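Local coordinates for protein polysaccharide Lyase Family 6 (Bacteroides cellulosilyticus, PDB 6QPS) that probably cleaves alginate by lyase chemistry, with specificity for mannuronic acid residues, and binds a calcium ion, at residues 345-350 and 374-379; 252-257 and 276-281. One frame throughout, in Å; residues are numbered along the deposited sequence.

Interaction 1: residues 345-350 and 374-379; sequences VDIAYN and AHNLFA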
loop_
_atom_site.group_PDB
_atom_site.type_symbol
_atom_site.label_atom_id
_atom_site.label_comp_id
_atom_site.label_asym_id
_atom_site.label_seq_id
_atom_site.Cartn_x
_atom_site.Cartn_y
_atom_site.Cartn_z
ATOM N N VAL A 345 19.173 -5.842 -8.453
ATOM C CA VAL A 345 18.509 -5.040 -7.434
ATOM C C VAL A 345 19.572 -4.204 -6.726
ATOM O O VAL A 345 20.591 -4.741 -6.264
ATOM C CB VAL A 345 17.738 -5.920 -6.423
ATOM C CG1 VAL A 345 17.196 -5.086 -5.272
ATOM C CG2 VAL A 345 16.581 -6.670 -7.108
ATOM N N ASP A 346 19.354 -2.885 -6.669
ATOM C CA ASP A 346 20.249 -1.945 -6.004
ATOM C C ASP A 346 19.647 -1.557 -4.658
ATOM O O ASP A 346 18.550 -0.998 -4.613
ATOM C CB ASP A 346 20.393 -0.704 -6.899
ATOM C CG ASP A 346 21.361 0.330 -6.347
ATOM O OD1 ASP A 346 22.322 -0.046 -5.636
ATOM O OD2 ASP A 346 21.156 1.528 -6.629
ATOM N N ILE A 347 20.364 -1.852 -3.568
ATOM C CA ILE A 347 19.934 -1.585 -2.194
ATOM C C ILE A 347 20.970 -0.654 -1.575
ATOM O O ILE A 347 22.024 -1.105 -1.114
ATOM C CB ILE A 347 19.752 -2.878 -1.382
ATOM C CG1 ILE A 347 18.842 -3.855 -2.160
ATOM C CG2 ILE A 347 19.187 -2.559 -0.025
ATOM C CD1 ILE A 347 18.649 -5.247 -1.539
ATOM N N ALA A 348 20.680 0.661 -1.580
ATOM C CA ALA A 348 21.652 1.690 -1.260
ATOM C C ALA A 348 21.128 2.741 -0.285
ATOM O O ALA A 348 20.011 3.250 -0.413
ATOM C CB ALA A 348 22.093 2.378 -2.553
ATOM N N TYR A 349 21.987 3.127 0.652
ATOM C CA TYR A 349 21.757 4.317 1.485
ATOM C C TYR A 349 20.519 4.166 2.369
ATOM O O TYR A 349 19.828 5.142 2.645
ATOM C CB TYR A 349 21.755 5.641 0.671
ATOM C CG TYR A 349 23.155 6.089 0.268
ATOM C CD1 TYR A 349 23.975 6.723 1.180
ATOM C CD2 TYR A 349 23.670 5.851 -1.020
ATOM C CE1 TYR A 349 25.264 7.099 0.860
ATOM C CE2 TYR A 349 24.983 6.234 -1.365
ATOM C CZ TYR A 349 25.782 6.856 -0.407
ATOM O OH TYR A 349 27.080 7.252 -0.641
ATOM N N ASN A 350 20.224 2.941 2.792
ATOM C CA ASN A 350 19.141 2.650 3.720
ATOM C C ASN A 350 19.704 2.500 5.132
ATOM O O ASN A 350 20.911 2.375 5.333
ATOM C CB ASN A 350 18.444 1.339 3.331
ATOM C CG ASN A 350 17.933 1.351 1.892
ATOM O OD1 ASN A 350 16.876 1.885 1.590
ATOM N ND2 ASN A 350 18.696 0.731 0.987
ATOM N N ALA A 374 24.986 -1.512 -0.647
ATOM C CA ALA A 374 26.026 -0.502 -0.536
ATOM C C ALA A 374 25.557 0.685 0.299
ATOM O O ALA A 374 24.433 1.166 0.148
ATOM C CB ALA A 374 26.454 -0.009 -1.928
ATOM N N HIS A 375 26.448 1.189 1.144
ATOM C CA HIS A 375 26.249 2.446 1.875
ATOM C C HIS A 375 25.058 2.397 2.812
ATOM O O HIS A 375 24.429 3.418 3.084
ATOM C CB HIS A 375 26.135 3.660 0.946
ATOM C CG HIS A 375 27.353 3.882 0.127
ATOM N ND1 HIS A 375 28.546 4.280 0.682
ATOM C CD2 HIS A 375 27.574 3.747 -1.204
ATOM C CE1 HIS A 375 29.454 4.386 -0.273
ATOM N NE2 HIS A 375 28.893 4.053 -1.424
ATOM N N ASN A 376 24.744 1.214 3.324
ATOM C CA ASN A 376 23.675 1.053 4.293
ATOM C C ASN A 376 24.237 1.074 5.711
ATOM O O ASN A 376 25.352 0.611 5.968
ATOM C CB ASN A 376 22.921 -0.263 4.079
ATOM C CG ASN A 376 22.324 -0.366 2.689
ATOM O OD1 ASN A 376 21.330 0.265 2.372
ATOM N ND2 ASN A 376 22.972 -1.125 1.832
ATOM N N LEU A 377 23.436 1.586 6.638
ATOM C CA LEU A 377 23.737 1.520 8.066
ATOM C C LEU A 377 22.982 0.336 8.671
ATOM O O LEU A 377 21.751 0.258 8.558
ATOM C CB LEU A 377 23.339 2.827 8.764
ATOM C CG LEU A 377 23.507 2.804 10.290
ATOM C CD1 LEU A 377 24.953 2.606 10.717
ATOM C CD2 LEU A 377 22.944 4.091 10.884
ATOM N N PHE A 378 23.721 -0.589 9.275
ATOM C CA PHE A 378 23.171 -1.740 9.996
ATOM C C PHE A 378 23.587 -1.523 11.441
ATOM O O PHE A 378 24.777 -1.528 11.756
ATOM C CB PHE A 378 23.771 -3.023 9.413
ATOM C CG PHE A 378 23.207 -4.337 9.957
ATOM C CD1 PHE A 378 21.839 -4.573 10.096
ATOM C CD2 PHE A 378 24.078 -5.354 10.261
ATOM C CE1 PHE A 378 21.372 -5.799 10.562
ATOM C CE2 PHE A 378 23.617 -6.568 10.710
ATOM C CZ PHE A 378 22.257 -6.776 10.890
ATOM N N ALA A 379 22.617 -1.247 12.319
ATOM C CA ALA A 379 22.942 -0.796 13.670
ATOM C C ALA A 379 21.932 -1.321 14.676
ATOM O O ALA A 379 20.817 -1.718 14.317
ATOM C CB ALA A 379 22.980 0.735 13.735
HETATM O O HOH W 1 22.794 4.765 5.121
#
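Asn376 and Asn350, one on each of two successive coils of the chain, lie side by side with their amide planes only 9° apart, and most of the polar contact runs through them. Asn376 OD1 accepts twice from the same residue: from Asn350 ND2 at 3.0 Å, in the carbonyl plane, and from Asn350 N at 2.9 Å, from a tilted position. The other half of the amide donates back, since Asn376 ND2 reaches Ile347 O at 3.1 Å, above the plane of that carbonyl. Asn350 passes the pattern on, its OD1 accepting from Asn305 N and its ND2 also donating to Val302 O. Backbone bonds flank the pair: Ala374 N to Ile347 O, Tyr349 N to Ala374 O, and Leu377 N to Asn350 O. A water donates to both Asn350 O and His375 O.

The aromatic contact is at the exposed side of the bend. The Tyr349 and His375 rings point the same way and are near parallel, planes at 11°, in an offset stack that barely overlaps, centroids 4.6 Å apart. The slide puts His375 CB, rather than the imidazole, over the centre of the Tyr349 ring, 3.4 Å from its centroid, as a CH-pi contact, and Tyr349 OH lies over the imidazole.

Tyr349 and His375, both in the left-handed helical region of backbone conformation, turn the strands, and Asn350 and Asn376 behind them form two steps of an asparagine ladder, as in parallel beta-helices.

Interaction 2: residues 252-257 and 276-281; sequences HNVLRR and VIESNT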
loop_
_atom_site.group_PDB
_atom_site.type_symbol
_atom_site.label_atom_id
_atom_site.label_comp_id
_atom_site.label_asym_id
_atom_site.label_seq_id
_atom_site.Cartn_x
_atom_site.Cartn_y
_atom_site.Cartn_z
ATOM N N HIS A 252 7.135 -1.457 -12.360
ATOM C CA HIS A 252 7.443 -0.032 -12.511
ATOM C C HIS A 252 6.623 0.872 -11.588
ATOM O O HIS A 252 6.414 2.046 -11.894
ATOM C CB HIS A 252 7.336 0.442 -13.963
ATOM C CG HIS A 252 8.209 -0.283 -14.930
ATOM N ND1 HIS A 252 9.569 -0.056 -15.015
ATOM C CD2 HIS A 252 7.919 -1.198 -15.887
ATOM C CE1 HIS A 252 10.069 -0.796 -15.990
ATOM N NE2 HIS A 252 9.093 -1.497 -16.535
ATOM N N ASN A 253 6.180 0.363 -10.439
ATOM C CA ASN A 253 5.492 1.184 -9.457
ATOM C C ASN A 253 6.507 1.965 -8.624
ATOM O O ASN A 253 7.690 1.619 -8.549
ATOM C CB ASN A 253 4.629 0.289 -8.564
ATOM C CG ASN A 253 3.624 -0.502 -9.389
ATOM O OD1 ASN A 253 2.694 0.078 -9.962
ATOM N ND2 ASN A 253 3.794 -1.815 -9.464
ATOM N N VAL A 254 6.028 3.023 -7.983
ATOM C CA VAL A 254 6.858 3.905 -7.158
ATOM C C VAL A 254 6.215 3.992 -5.777
ATOM O O VAL A 254 5.047 4.383 -5.665
ATOM C CB VAL A 254 6.981 5.320 -7.745
ATOM C CG1 VAL A 254 7.857 6.179 -6.885
ATOM C CG2 VAL A 254 7.575 5.281 -9.149
ATOM N N LEU A 255 6.962 3.628 -4.733
ATOM C CA LEU A 255 6.472 3.657 -3.353
ATOM C C LEU A 255 7.439 4.550 -2.580
ATOM O O LEU A 255 8.600 4.169 -2.361
ATOM C CB LEU A 255 6.376 2.239 -2.778
ATOM C CG LEU A 255 5.361 1.359 -3.536
ATOM C CD1 LEU A 255 6.047 0.498 -4.595
ATOM C CD2 LEU A 255 4.507 0.512 -2.610
ATOM N N ARG A 256 6.979 5.751 -2.199
ATOM C CA ARG A 256 7.862 6.816 -1.730
ATOM C C ARG A 256 7.308 7.518 -0.491
ATOM O O ARG A 256 6.150 7.941 -0.467
ATOM C CB ARG A 256 8.090 7.843 -2.859
ATOM C CG ARG A 256 8.873 9.062 -2.459
ATOM C CD ARG A 256 8.900 10.123 -3.560
ATOM N NE ARG A 256 9.591 9.661 -4.768
ATOM C CZ ARG A 256 9.070 9.659 -5.988
ATOM N NH1 ARG A 256 7.825 10.060 -6.192
ATOM N NH2 ARG A 256 9.817 9.238 -7.007
ATOM N N ARG A 257 8.158 7.678 0.522
ATOM C CA ARG A 257 7.879 8.569 1.656
ATOM C C ARG A 257 6.637 8.146 2.444
ATOM O O ARG A 257 5.946 8.976 3.051
ATOM C CB ARG A 257 7.792 10.044 1.244
ATOM C CG ARG A 257 9.126 10.693 0.896
ATOM C CD ARG A 257 8.934 12.052 0.213
ATOM N NE ARG A 257 8.073 12.938 1.000
ATOM C CZ ARG A 257 8.489 13.993 1.678
ATOM N NH1 ARG A 257 9.773 14.324 1.726
ATOM N NH2 ARG A 257 7.604 14.715 2.350
ATOM N N VAL A 276 10.368 0.942 -7.646
ATOM C CA VAL A 276 11.239 1.971 -7.089
ATOM C C VAL A 276 10.728 2.305 -5.689
ATOM O O VAL A 276 9.583 2.752 -5.532
ATOM C CB VAL A 276 11.301 3.193 -8.020
ATOM C CG1 VAL A 276 12.141 4.306 -7.395
ATOM C CG2 VAL A 276 11.857 2.814 -9.418
ATOM N N ILE A 277 11.575 2.075 -4.680
ATOM C CA ILE A 277 11.203 2.116 -3.263
ATOM C C ILE A 277 12.107 3.156 -2.606
ATOM O O ILE A 277 13.269 2.862 -2.295
ATOM C CB ILE A 277 11.385 0.737 -2.613
ATOM C CG1 ILE A 277 10.790 -0.405 -3.468
ATOM C CG2 ILE A 277 10.785 0.726 -1.241
ATOM C CD1 ILE A 277 9.307 -0.334 -3.697
ATOM N N GLU A 278 11.582 4.360 -2.360
ATOM C CA GLU A 278 12.389 5.512 -1.953
ATOM C C GLU A 278 11.880 6.144 -0.663
ATOM O O GLU A 278 10.727 6.568 -0.575
ATOM C CB GLU A 278 12.374 6.602 -3.054
ATOM C CG GLU A 278 13.147 6.247 -4.322
ATOM C CD GLU A 278 12.885 7.205 -5.472
ATOM O OE1 GLU A 278 11.789 7.801 -5.533
ATOM O OE2 GLU A 278 13.771 7.352 -6.358
ATOM N N SER A 279 12.762 6.266 0.308
ATOM C CA SER A 279 12.576 7.170 1.447
ATOM C C SER A 279 11.372 6.825 2.305
ATOM O O SER A 279 10.784 7.714 2.921
ATOM C CB SER A 279 12.508 8.645 1.027
ATOM O OG SER A 279 13.641 9.028 0.241
ATOM N N ASN A 280 11.010 5.545 2.379
ATOM C CA ASN A 280 9.972 5.104 3.308
ATOM C C ASN A 280 10.559 4.937 4.704
ATOM O O ASN A 280 11.770 4.789 4.870
ATOM C CB ASN A 280 9.360 3.787 2.827
ATOM C CG ASN A 280 8.713 3.926 1.454
ATOM O OD1 ASN A 280 7.598 4.418 1.318
ATOM N ND2 ASN A 280 9.436 3.540 0.414
ATOM N N THR A 281 9.678 4.943 5.718
ATOM C CA THR A 281 10.067 4.868 7.119
ATOM C C THR A 281 9.179 3.852 7.827
ATOM O O THR A 281 7.952 3.868 7.661
ATOM C CB THR A 281 9.921 6.251 7.770
ATOM O OG1 THR A 281 10.628 7.234 7.001
ATOM C CG2 THR A 281 10.479 6.258 9.201
#
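Arg256 and Glu278 meet across two parallel strands in adjacent coils of the parallel beta-helix; the axes of the short strands 254-256 and 276-278 approach to 4.8 Å and diverge by 6°. The arginine grips side-on, with NE at 3.0 Å and NH2 at 2.9 Å from the single oxygen Glu278 OE1, which lies slightly off the guanidinium plane; both N-H...O angles are bent, near 138°. Extended from the backbone and then bent at chi3, the arginine lays its guanidinium against Val254 CG1. Its NH1 forms a second salt bridge, with Glu232 of the preceding coil, so an alanine here would probably leave two carboxylates without their shared positive partner. Beneath this ionic pair, Val276 N bonds to Asn253 O, Leu255 N to Val276 O, and Arg257 N to Glu278 O, parallel-strand bonds that set Val254 opposite Val276 and Arg256 opposite Glu278. On the other face Leu255 packs on Ile246 and Val248. Further along, Asn280 is positioned by Asn258 ND2, which donates to its OD1, and by Asn305 OD1, which accepts from its backbone N. Leu255 O accepts both Glu278 N and Asn280 ND2, the latter 3.0 Å away and 54° out of the carbonyl plane.

How the interactions relate
Interactions 1 and 2 are two samples of the same beta-helix stacking, in series along the chain: 252-257 and 276-281 pair first, and 345-350 with 374-379 follows nearer the C-terminal end. Their centres are 15 Å apart and their nearest atoms about 5 Å, without touching. Strand 301-308 fills the step between them, pairing with 276-283 and with 345-353. Asn305, on this intervening strand, touches both contacts, and its ND2 also bonds to Ile277 O of interaction 2. Interaction 2 is the one nearer the calcium site, Leu255 lying about 11 Å, side chain to side chain, from Glu213 and Glu244, two of the calcium ligands; interaction 1 lies away from it.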